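Long-range contacts in virulence sensor protein BvgS (Bordetella pertussis, PDB 6ZJ8), which acts as a sensor histidine kinase of virulence control, in which this PAS domain probably takes part in signal transduction: residues E43-C49 with V64-I69; Y53-V59 with E83-L88; T111-W117 with G133-T139. One frame throughout, in Å; residues are numbered along the deposited sequence.

Contact 1 of 3, residues E43-C49 with V64-I69; sequences EGRMLLC and VLGKTI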
loop_
_atom_site.group_PDB
_atom_site.type_symbol
_atom_site.label_atom_id
_atom_site.label_comp_id
_atom_site.label_asym_id
_atom_site.label_seq_id
_atom_site.Cartn_x
_atom_site.Cartn_y
_atom_site.Cartn_z
ATOM N N GLU A 43 -10.892 -3.749 12.513
ATOM C CA GLU A 43 -10.542 -2.767 13.537
ATOM C C GLU A 43 -9.388 -1.850 13.118
ATOM O O GLU A 43 -8.938 -1.045 13.945
ATOM C CB GLU A 43 -10.187 -3.477 14.847
ATOM C CG GLU A 43 -11.354 -4.210 15.507
ATOM C CD GLU A 43 -11.567 -5.610 14.960
ATOM O OE1 GLU A 43 -10.694 -6.102 14.214
ATOM O OE2 GLU A 43 -12.607 -6.222 15.281
ATOM N N GLY A 44 -8.894 -1.940 11.884
ATOM C CA GLY A 44 -7.867 -1.045 11.401
ATOM C C GLY A 44 -6.441 -1.511 11.604
ATOM O O GLY A 44 -5.513 -0.788 11.219
ATOM N N ARG A 45 -6.231 -2.688 12.188
ATOM C CA ARG A 45 -4.880 -3.184 12.416
ATOM C C ARG A 45 -4.292 -3.759 11.134
ATOM O O ARG A 45 -4.976 -4.447 10.369
ATOM C CB ARG A 45 -4.882 -4.246 13.516
ATOM C CG ARG A 45 -5.039 -3.674 14.918
ATOM C CD ARG A 45 -5.201 -4.763 15.969
ATOM N NE ARG A 45 -6.430 -5.527 15.779
ATOM C CZ ARG A 45 -6.957 -6.340 16.690
ATOM N NH1 ARG A 45 -8.079 -6.993 16.419
ATOM N NH2 ARG A 45 -6.374 -6.496 17.871
ATOM N N MET A 46 -3.010 -3.477 10.908
ATOM C CA MET A 46 -2.319 -3.916 9.702
ATOM C C MET A 46 -1.807 -5.340 9.890
ATOM O O MET A 46 -1.005 -5.606 10.794
ATOM C CB MET A 46 -1.169 -2.964 9.381
ATOM C CG MET A 46 -1.620 -1.572 8.963
ATOM S SD MET A 46 -2.179 -1.501 7.251
ATOM C CE MET A 46 -0.609 -1.480 6.397
ATOM N N LEU A 47 -2.264 -6.251 9.033
ATOM C CA LEU A 47 -1.875 -7.653 9.102
ATOM C C LEU A 47 -0.717 -8.002 8.181
ATOM O O LEU A 47 0.087 -8.876 8.519
ATOM C CB LEU A 47 -3.066 -8.546 8.744
ATOM C CG LEU A 47 -4.348 -8.270 9.524
ATOM C CD1 LEU A 47 -5.435 -9.233 9.092
ATOM C CD2 LEU A 47 -4.093 -8.367 11.017
ATOM N N LEU A 48 -0.618 -7.348 7.029
ATOM C CA LEU A 48 0.413 -7.671 6.057
ATOM C C LEU A 48 0.752 -6.423 5.263
ATOM O O LEU A 48 -0.106 -5.573 5.011
ATOM C CB LEU A 48 -0.042 -8.795 5.118
ATOM C CG LEU A 48 0.941 -9.241 4.035
ATOM C CD1 LEU A 48 0.799 -10.732 3.781
ATOM C CD2 LEU A 48 0.727 -8.472 2.738
ATOM N N CYS A 49 2.021 -6.321 4.880
ATOM C CA CYS A 49 2.477 -5.273 3.978
ATOM C C CYS A 49 3.788 -5.730 3.359
ATOM O O CYS A 49 4.674 -6.211 4.071
ATOM C CB CYS A 49 2.646 -3.938 4.711
ATOM S SG CYS A 49 3.410 -4.056 6.334
ATOM N N VAL A 64 4.857 -1.609 11.840
ATOM C CA VAL A 64 3.570 -1.498 11.165
ATOM C C VAL A 64 2.624 -2.612 11.588
ATOM O O VAL A 64 1.464 -2.356 11.931
ATOM C CB VAL A 64 3.756 -1.507 9.635
ATOM C CG1 VAL A 64 2.412 -1.377 8.942
ATOM C CG2 VAL A 64 4.705 -0.398 9.212
ATOM N N LEU A 65 3.102 -3.855 11.553
ATOM C CA LEU A 65 2.235 -4.994 11.825
ATOM C C LEU A 65 1.629 -4.890 13.218
ATOM O O LEU A 65 2.327 -4.601 14.195
ATOM C CB LEU A 65 3.022 -6.298 11.689
ATOM C CG LEU A 65 3.605 -6.596 10.307
ATOM C CD1 LEU A 65 4.493 -7.820 10.377
ATOM C CD2 LEU A 65 2.508 -6.794 9.268
ATOM N N GLY A 66 0.324 -5.136 13.304
ATOM C CA GLY A 66 -0.397 -5.042 14.553
ATOM C C GLY A 66 -0.763 -3.637 14.976
ATOM O O GLY A 66 -1.366 -3.469 16.042
ATOM N N LYS A 67 -0.433 -2.628 14.175
ATOM C CA LYS A 67 -0.625 -1.232 14.532
ATOM C C LYS A 67 -1.511 -0.555 13.495
ATOM O O LYS A 67 -1.728 -1.075 12.398
ATOM C CB LYS A 67 0.730 -0.530 14.657
ATOM C CG LYS A 67 1.564 -1.110 15.791
ATOM C CD LYS A 67 3.051 -0.893 15.609
ATOM C CE LYS A 67 3.822 -1.545 16.750
ATOM N NZ LYS A 67 5.292 -1.366 16.617
ATOM N N THR A 68 -2.038 0.611 13.861
ATOM C CA THR A 68 -3.110 1.247 13.112
ATOM C C THR A 68 -2.656 2.569 12.504
ATOM O O THR A 68 -1.656 3.164 12.916
ATOM C CB THR A 68 -4.332 1.500 14.005
ATOM O OG1 THR A 68 -3.972 2.385 15.074
ATOM C CG2 THR A 68 -4.845 0.200 14.590
ATOM N N ILE A 69 -3.416 3.013 11.505
ATOM C CA ILE A 69 -3.258 4.331 10.897
ATOM C C ILE A 69 -4.535 5.114 11.183
ATOM O O ILE A 69 -5.467 5.089 10.364
ATOM C CB ILE A 69 -3.004 4.242 9.384
ATOM C CG1 ILE A 69 -2.035 3.103 9.045
ATOM C CG2 ILE A 69 -2.476 5.578 8.868
ATOM C CD1 ILE A 69 -0.611 3.361 9.442
HETATM O O HOH W 1 -5.803 1.755 10.643
#
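Val64 lays its CG1 branch between two side chains of the strand opposite, 3.9 Å from Met46 CB and also against the sulfur of Cys49. CG1 is anti to the backbone N (chi1 -179°), which carries this branch toward the strand, and the branching of valine lets one methyl meet both neighbours. Leu65 works differently: its CD2 methyl lies over the backbone, 3.3 Å from Leu47 O, and also meets Cys49 SG, while its CA-H points at Met46 O. That same oxygen accepts the bond from Gly66 N at 2.9 Å, nearly straight (170° at the hydrogen) and in the carbonyl plane. Val64 to Lys67 form a type II beta turn closed by Lys67 N to Val64 O, and Gly66 takes the left-handed backbone conformation that glycine tolerates easily. The turn thus docks on the edge strand of the antiparallel PAS sheet, where a classic bulge sets Leu47 and Leu48 together against Val39. Lys67 returns the bond with its backbone, Met46 N reaching Lys67 O at 3.1 Å from 31° outside the carbonyl plane; Lys67 NZ binds Asp62 O. Thr68 sets its CG2 methyl 3.6 Å from Gly44 O and beside Arg45 CG, whose guanidinium leads off to Glu43 and Asp41. Gly44 bends the backbone so that a beta carbon would collide with the carbonyl O of Glu43, hence glycine. Ile69 N donates to a water 2.8 Å away, and this water in turn donates to Gly44 O, bridging the two segments.

Contact 2 of 3, residues Y53-V59 with E83-L88; sequences YLDTFGV and EMHEFL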
loop_
_atom_site.group_PDB
_atom_site.type_symbol
_atom_site.label_atom_id
_atom_site.label_comp_id
_atom_site.label_asym_id
_atom_site.label_seq_id
_atom_site.Cartn_x
_atom_site.Cartn_y
_atom_site.Cartn_z
ATOM N N TYR A 53 5.539 -1.515 0.083
ATOM C CA TYR A 53 4.879 -0.679 1.077
ATOM C C TYR A 53 5.891 -0.121 2.072
ATOM O O TYR A 53 6.023 1.099 2.234
ATOM C CB TYR A 53 3.805 -1.503 1.794
ATOM C CG TYR A 53 2.947 -0.717 2.754
ATOM C CD1 TYR A 53 3.445 -0.295 3.976
ATOM C CD2 TYR A 53 1.631 -0.409 2.442
ATOM C CE1 TYR A 53 2.662 0.425 4.854
ATOM C CE2 TYR A 53 0.841 0.308 3.314
ATOM C CZ TYR A 53 1.360 0.722 4.518
ATOM O OH TYR A 53 0.573 1.435 5.390
ATOM N N LEU A 54 6.630 -1.012 2.738
ATOM C CA LEU A 54 7.510 -0.593 3.825
ATOM C C LEU A 54 8.611 0.338 3.333
ATOM O O LEU A 54 8.948 1.318 4.007
ATOM C CB LEU A 54 8.116 -1.825 4.498
ATOM C CG LEU A 54 7.104 -2.790 5.118
ATOM C CD1 LEU A 54 7.787 -4.060 5.599
ATOM C CD2 LEU A 54 6.363 -2.102 6.260
ATOM N N ASP A 55 9.191 0.048 2.166
ATOM C CA ASP A 55 10.326 0.832 1.691
ATOM C C ASP A 55 9.914 2.208 1.182
ATOM O O ASP A 55 10.756 3.110 1.125
ATOM C CB ASP A 55 11.070 0.069 0.594
ATOM C CG ASP A 55 11.894 -1.086 1.138
ATOM O OD1 ASP A 55 11.907 -1.287 2.371
ATOM O OD2 ASP A 55 12.534 -1.793 0.331
ATOM N N THR A 56 8.648 2.393 0.804
ATOM C CA THR A 56 8.169 3.734 0.495
ATOM C C THR A 56 8.480 4.694 1.634
ATOM O O THR A 56 8.818 5.862 1.405
ATOM C CB THR A 56 6.662 3.709 0.230
ATOM O OG1 THR A 56 6.397 2.966 -0.967
ATOM C CG2 THR A 56 6.113 5.130 0.088
ATOM N N PHE A 57 8.384 4.210 2.873
ATOM C CA PHE A 57 8.568 5.028 4.062
ATOM C C PHE A 57 9.881 4.748 4.778
ATOM O O PHE A 57 10.190 5.427 5.763
ATOM C CB PHE A 57 7.395 4.806 5.023
ATOM C CG PHE A 57 6.053 4.864 4.353
ATOM C CD1 PHE A 57 5.412 6.076 4.161
ATOM C CD2 PHE A 57 5.437 3.708 3.904
ATOM C CE1 PHE A 57 4.179 6.134 3.541
ATOM C CE2 PHE A 57 4.205 3.760 3.282
ATOM C CZ PHE A 57 3.575 4.974 3.099
ATOM N N GLY A 58 10.656 3.770 4.317
ATOM C CA GLY A 58 11.928 3.474 4.946
ATOM C C GLY A 58 11.818 2.854 6.319
ATOM O O GLY A 58 12.701 3.067 7.155
ATOM N N VAL A 59 10.760 2.084 6.576
ATOM C CA VAL A 59 10.582 1.431 7.869
ATOM C C VAL A 59 10.578 -0.081 7.690
ATOM O O VAL A 59 10.626 -0.589 6.565
ATOM C CB VAL A 59 9.289 1.895 8.568
ATOM C CG1 VAL A 59 9.293 3.404 8.754
ATOM C CG2 VAL A 59 8.055 1.444 7.789
ATOM N N GLU A 83 2.266 10.177 7.067
ATOM C CA GLU A 83 2.630 9.852 5.690
ATOM C C GLU A 83 1.812 8.682 5.160
ATOM O O GLU A 83 1.335 8.714 4.019
ATOM C CB GLU A 83 4.123 9.544 5.615
ATOM C CG GLU A 83 5.006 10.680 6.110
ATOM C CD GLU A 83 6.436 10.246 6.336
ATOM O OE1 GLU A 83 6.701 9.025 6.284
ATOM O OE2 GLU A 83 7.295 11.123 6.570
ATOM N N MET A 84 1.633 7.638 5.971
ATOM C CA MET A 84 0.868 6.482 5.514
ATOM C C MET A 84 -0.585 6.849 5.246
ATOM O O MET A 84 -1.199 6.336 4.303
ATOM C CB MET A 84 0.945 5.362 6.546
ATOM C CG MET A 84 2.330 4.777 6.697
ATOM S SD MET A 84 2.330 3.237 7.622
ATOM C CE MET A 84 4.070 2.842 7.555
ATOM N N HIS A 85 -1.157 7.731 6.071
ATOM C CA HIS A 85 -2.558 8.098 5.897
ATOM C C HIS A 85 -2.820 8.630 4.495
ATOM O O HIS A 85 -3.881 8.378 3.912
ATOM C CB HIS A 85 -2.963 9.134 6.945
ATOM C CG HIS A 85 -4.433 9.416 6.976
ATOM N ND1 HIS A 85 -4.969 10.618 6.565
ATOM C CD2 HIS A 85 -5.479 8.649 7.361
ATOM C CE1 HIS A 85 -6.282 10.579 6.700
ATOM N NE2 HIS A 85 -6.617 9.395 7.180
ATOM N N GLU A 86 -1.859 9.365 3.931
ATOM C CA GLU A 86 -2.046 9.936 2.602
ATOM C C GLU A 86 -2.155 8.847 1.539
ATOM O O GLU A 86 -2.980 8.947 0.622
ATOM C CB GLU A 86 -0.896 10.895 2.289
ATOM C CG GLU A 86 -0.898 12.146 3.163
ATOM C CD GLU A 86 0.390 12.945 3.067
ATOM O OE1 GLU A 86 0.647 13.767 3.973
ATOM O OE2 GLU A 86 1.149 12.753 2.092
ATOM N N PHE A 87 -1.343 7.795 1.647
ATOM C CA PHE A 87 -1.367 6.736 0.645
ATOM C C PHE A 87 -2.567 5.813 0.798
ATOM O O PHE A 87 -2.998 5.200 -0.184
ATOM C CB PHE A 87 -0.083 5.910 0.719
ATOM C CG PHE A 87 1.126 6.625 0.202
ATOM C CD1 PHE A 87 1.896 7.408 1.043
ATOM C CD2 PHE A 87 1.495 6.514 -1.128
ATOM C CE1 PHE A 87 3.012 8.066 0.566
ATOM C CE2 PHE A 87 2.610 7.168 -1.610
ATOM C CZ PHE A 87 3.370 7.945 -0.764
ATOM N N LEU A 88 -3.107 5.691 2.007
ATOM C CA LEU A 88 -4.239 4.813 2.248
ATOM C C LEU A 88 -5.544 5.531 1.927
ATOM O O LEU A 88 -5.574 6.733 1.650
ATOM C CB LEU A 88 -4.242 4.333 3.700
ATOM C CG LEU A 88 -2.964 3.625 4.147
ATOM C CD1 LEU A 88 -2.952 3.481 5.652
ATOM C CD2 LEU A 88 -2.839 2.268 3.483
#
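Met84 touches two aromatic rings in different ways, the face of Phe57 and the edge of Tyr53. Over Phe57 its chain runs across the face: CG sits 3.9 Å from the ring centroid, close to the normal, in a CH-pi contact, with the sulfur farther out above the same face. Against Tyr53 the same sulfur comes to the ring edge, Met84 SD lying 3.4 Å from Tyr53 OH, and CE lies beside CE1. Both are Met-aromatic contacts, and an unbranched, flexible thioether suits a position that must follow two rings at once. The Met84 chain is extended beyond CG (chi2 -167°), which carries CE along the rings to Val59 CG2.

Phe57 also directs its far edge at the face of Phe87 in an offset edge-to-face pair, the centroids 5.3 Å apart and the planes at 89°. Phe57 CZ approaches Phe87 CD1 to 3.6 Å. Thr56 places its CG2 methyl over the opposite face of Phe57 from Met84, and the same methyl reaches the face of Phe87 at 4.0 Å from CZ. Its hydroxyl is bound to Ala52 O within the helix. Glu83 slides alongside Phe57, with CB against the ring, while Leu88 brings CD2 to the Tyr53 edge, 4.0 Å from OH.

Gly58, with positive phi, is the C-prime residue of a Schellman motif that ends the helix, with Val59 N bonded back to Leu54 O. The helical segments 53-57 and 83-87, whose axes approach to 11.3 Å at 131°, are joined by these side chains. Trp135 of strand 128-137 meets the rings of Tyr53 and Phe87, Met46 of strand 46-49 touches Tyr53, and Leu107 of strand 99-107 packs on Thr56 and Glu83.

Contact 3 of 3, residues T111-W117 with G133-T139; sequences TRHVYQW and GGWIDIT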
loop_
_atom_site.group_PDB
_atom_site.type_symbol
_atom_site.label_atom_id
_atom_site.label_comp_id
_atom_site.label_asym_id
_atom_site.label_seq_id
_atom_site.Cartn_x
_atom_site.Cartn_y
_atom_site.Cartn_z
ATOM N N THR A 111 6.635 14.635 -5.014
ATOM C CA THR A 111 5.195 14.474 -5.169
ATOM C C THR A 111 4.917 13.399 -6.213
ATOM O O THR A 111 5.407 13.486 -7.344
ATOM C CB THR A 111 4.533 15.791 -5.580
ATOM O OG1 THR A 111 4.836 16.808 -4.615
ATOM C CG2 THR A 111 3.023 15.624 -5.672
ATOM N N ARG A 112 4.133 12.391 -5.831
ATOM C CA ARG A 112 3.830 11.258 -6.693
ATOM C C ARG A 112 2.332 11.186 -6.948
ATOM O O ARG A 112 1.527 11.341 -6.025
ATOM C CB ARG A 112 4.293 9.933 -6.072
ATOM C CG ARG A 112 5.630 9.989 -5.368
ATOM C CD ARG A 112 5.443 10.046 -3.860
ATOM N NE ARG A 112 6.689 10.358 -3.173
ATOM C CZ ARG A 112 7.607 9.462 -2.824
ATOM N NH1 ARG A 112 7.433 8.172 -3.094
ATOM N NH2 ARG A 112 8.705 9.864 -2.201
ATOM N N HIS A 113 1.970 10.948 -8.206
ATOM C CA HIS A 113 0.601 10.607 -8.568
ATOM C C HIS A 113 0.412 9.108 -8.366
ATOM O O HIS A 113 1.139 8.304 -8.961
ATOM C CB HIS A 113 0.334 11.005 -10.016
ATOM C CG HIS A 113 -1.063 10.735 -10.474
ATOM N ND1 HIS A 113 -1.380 10.505 -11.795
ATOM C CD2 HIS A 113 -2.231 10.667 -9.790
ATOM C CE1 HIS A 113 -2.681 10.304 -11.905
ATOM N NE2 HIS A 113 -3.221 10.396 -10.703
ATOM N N VAL A 114 -0.545 8.729 -7.520
ATOM C CA VAL A 114 -0.730 7.334 -7.136
ATOM C C VAL A 114 -2.158 6.906 -7.433
ATOM O O VAL A 114 -3.106 7.690 -7.331
ATOM C CB VAL A 114 -0.399 7.098 -5.644
ATOM C CG1 VAL A 114 1.064 7.400 -5.375
ATOM C CG2 VAL A 114 -1.303 7.941 -4.749
ATOM N N TYR A 115 -2.301 5.636 -7.802
ATOM C CA TYR A 115 -3.592 5.000 -8.039
ATOM C C TYR A 115 -3.858 4.061 -6.868
ATOM O O TYR A 115 -3.172 3.044 -6.715
ATOM C CB TYR A 115 -3.581 4.253 -9.371
ATOM C CG TYR A 115 -4.924 3.705 -9.790
ATOM C CD1 TYR A 115 -5.930 4.552 -10.231
ATOM C CD2 TYR A 115 -5.182 2.342 -9.760
ATOM C CE1 TYR A 115 -7.160 4.061 -10.619
ATOM C CE2 TYR A 115 -6.412 1.838 -10.149
ATOM C CZ TYR A 115 -7.398 2.703 -10.578
ATOM O OH TYR A 115 -8.625 2.213 -10.966
ATOM N N GLN A 116 -4.850 4.399 -6.048
ATOM C CA GLN A 116 -5.138 3.697 -4.806
ATOM C C GLN A 116 -6.342 2.776 -4.970
ATOM O O GLN A 116 -7.271 3.069 -5.727
ATOM C CB GLN A 116 -5.406 4.697 -3.679
ATOM C CG GLN A 116 -4.309 5.729 -3.483
ATOM C CD GLN A 116 -4.795 6.953 -2.735
ATOM O OE1 GLN A 116 -5.744 7.614 -3.158
ATOM N NE2 GLN A 116 -4.150 7.261 -1.618
ATOM N N TRP A 117 -6.327 1.663 -4.237
ATOM C CA TRP A 117 -7.383 0.667 -4.363
ATOM C C TRP A 117 -7.538 -0.107 -3.062
ATOM O O TRP A 117 -6.592 -0.237 -2.281
ATOM C CB TRP A 117 -7.083 -0.301 -5.514
ATOM C CG TRP A 117 -5.793 -1.038 -5.336
ATOM C CD1 TRP A 117 -4.548 -0.600 -5.676
ATOM C CD2 TRP A 117 -5.618 -2.341 -4.768
ATOM N NE1 TRP A 117 -3.609 -1.550 -5.358
ATOM C CE2 TRP A 117 -4.241 -2.629 -4.798
ATOM C CE3 TRP A 117 -6.495 -3.292 -4.236
ATOM C CZ2 TRP A 117 -3.717 -3.829 -4.321
ATOM C CZ3 TRP A 117 -5.974 -4.484 -3.761
ATOM C CH2 TRP A 117 -4.598 -4.742 -3.808
ATOM N N GLY A 133 -5.524 -3.883 0.159
ATOM C CA GLY A 133 -5.360 -2.619 -0.531
ATOM C C GLY A 133 -3.921 -2.355 -0.913
ATOM O O GLY A 133 -3.018 -3.145 -0.630
ATOM N N GLY A 134 -3.729 -1.216 -1.568
ATOM C CA GLY A 134 -2.413 -0.806 -2.008
ATOM C C GLY A 134 -2.530 0.357 -2.970
ATOM O O GLY A 134 -3.580 0.993 -3.079
ATOM N N TRP A 135 -1.430 0.623 -3.670
ATOM C CA TRP A 135 -1.431 1.697 -4.652
ATOM C C TRP A 135 -0.346 1.437 -5.686
ATOM O O TRP A 135 0.551 0.613 -5.486
ATOM C CB TRP A 135 -1.235 3.065 -3.987
ATOM C CG TRP A 135 0.083 3.226 -3.296
ATOM C CD1 TRP A 135 1.247 3.683 -3.845
ATOM C CD2 TRP A 135 0.373 2.944 -1.920
ATOM N NE1 TRP A 135 2.244 3.700 -2.898
ATOM C CE2 TRP A 135 1.733 3.252 -1.708
ATOM C CE3 TRP A 135 -0.384 2.462 -0.849
ATOM C CZ2 TRP A 135 2.351 3.090 -0.469
ATOM C CZ3 TRP A 135 0.233 2.303 0.382
ATOM C CH2 TRP A 135 1.586 2.616 0.560
ATOM N N ILE A 136 -0.451 2.154 -6.802
ATOM C CA ILE A 136 0.516 2.099 -7.892
ATOM C C ILE A 136 1.054 3.507 -8.102
ATOM O O ILE A 136 0.276 4.457 -8.250
ATOM C CB ILE A 136 -0.112 1.563 -9.191
ATOM C CG1 ILE A 136 -0.793 0.215 -8.951
ATOM C CG2 ILE A 136 0.951 1.443 -10.292
ATOM C CD1 ILE A 136 -1.553 -0.293 -10.148
ATOM N N ASP A 137 2.374 3.643 -8.109
ATOM C CA ASP A 137 3.009 4.936 -8.348
ATOM C C ASP A 137 2.962 5.217 -9.846
ATOM O O ASP A 137 3.738 4.656 -10.623
ATOM C CB ASP A 137 4.435 4.936 -7.811
ATOM C CG ASP A 137 5.061 6.318 -7.814
ATOM O OD1 ASP A 137 4.645 7.163 -8.635
ATOM O OD2 ASP A 137 5.974 6.558 -6.999
ATOM N N ILE A 138 2.037 6.090 -10.255
ATOM C CA ILE A 138 1.882 6.406 -11.672
ATOM C C ILE A 138 3.046 7.260 -12.156
ATOM O O ILE A 138 3.553 7.074 -13.268
ATOM C CB ILE A 138 0.532 7.103 -11.919
ATOM C CG1 ILE A 138 -0.626 6.245 -11.399
ATOM C CG2 ILE A 138 0.353 7.415 -13.403
ATOM C CD1 ILE A 138 -0.744 4.886 -12.069
ATOM N N THR A 139 3.485 8.214 -11.329
ATOM C CA THR A 139 4.599 9.074 -11.707
ATOM C C THR A 139 5.845 8.259 -12.027
ATOM O O THR A 139 6.627 8.626 -12.913
ATOM C CB THR A 139 4.889 10.071 -10.586
ATOM O OG1 THR A 139 3.742 10.902 -10.379
ATOM C CG2 THR A 139 6.091 10.935 -10.931
HETATM O O HOH W 2 5.414 6.692 -4.109
#
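Arg112 and Asp137 meet through a water: it accepts from Arg112 NH1 at 2.7 Å and donates to Asp137 OD2, linking two charges too far apart for a salt bridge, while Arg112 NH2 binds Leu107 O. His113 binds the other segment at both backbone atoms. Its N-H runs almost straight (170°) to Thr139 OG1 at 2.8 Å, threonine supplying the accepting hydroxyl, and its O takes Ile138 N, fastening the start of helix 138-155 to the strand. The imidazole, its NE2 bound to Asp102, lies side by side with Ile138, whose CG1 covers one face. Beta-branched Val114 rests CG1 against Trp135 CD1. Tyr115 and Ile136 form an antiparallel hydrogen-bonded pair, Tyr115 N to Ile136 O and Ile136 N to Tyr115 O, each 2.9 Å. Gln116 sets CG by Trp135 CB, and Trp117 pairs with Gly134. With CG between backbone N and carbonyl carbon (chi1 59°), the Trp117 indole folds back over Gly133 and Gly134; Gly133 CA stands 3.9 Å from its six-membered ring centroid, a closeness that suits glycine.

Asp137 N-caps helix 138-155 through Glu140 N. The hairpin lies between strands 99-107 and 37-41, and Trp135 packs on Thr56 and Phe57 of helix 51-57.

Overall arrangement
After helix 17-31 and strand 37-41, the chain enters edge strand 46-49, and contact 1 closes the first loop when the turn at 64-69 returns to it. Contact 2 opens inside that loop, at helix 51-57, and closes beyond it at helix 79-87, so the two cross; they touch where Cys49 meets Leu54 and Ile69 meets Met84. Contact 3 follows in series, closing the hairpin loop between residues 117 and 133 within the same sheet and leading into helix 138-155. Contacts 1 and 3 do not touch, their nearest atoms being about 7 Å apart, whereas contact 2 reaches both, Gln116 NE2 making a probable, weak hydrogen bond to Phe87 O. The helices thus join the sheet's edge to its middle.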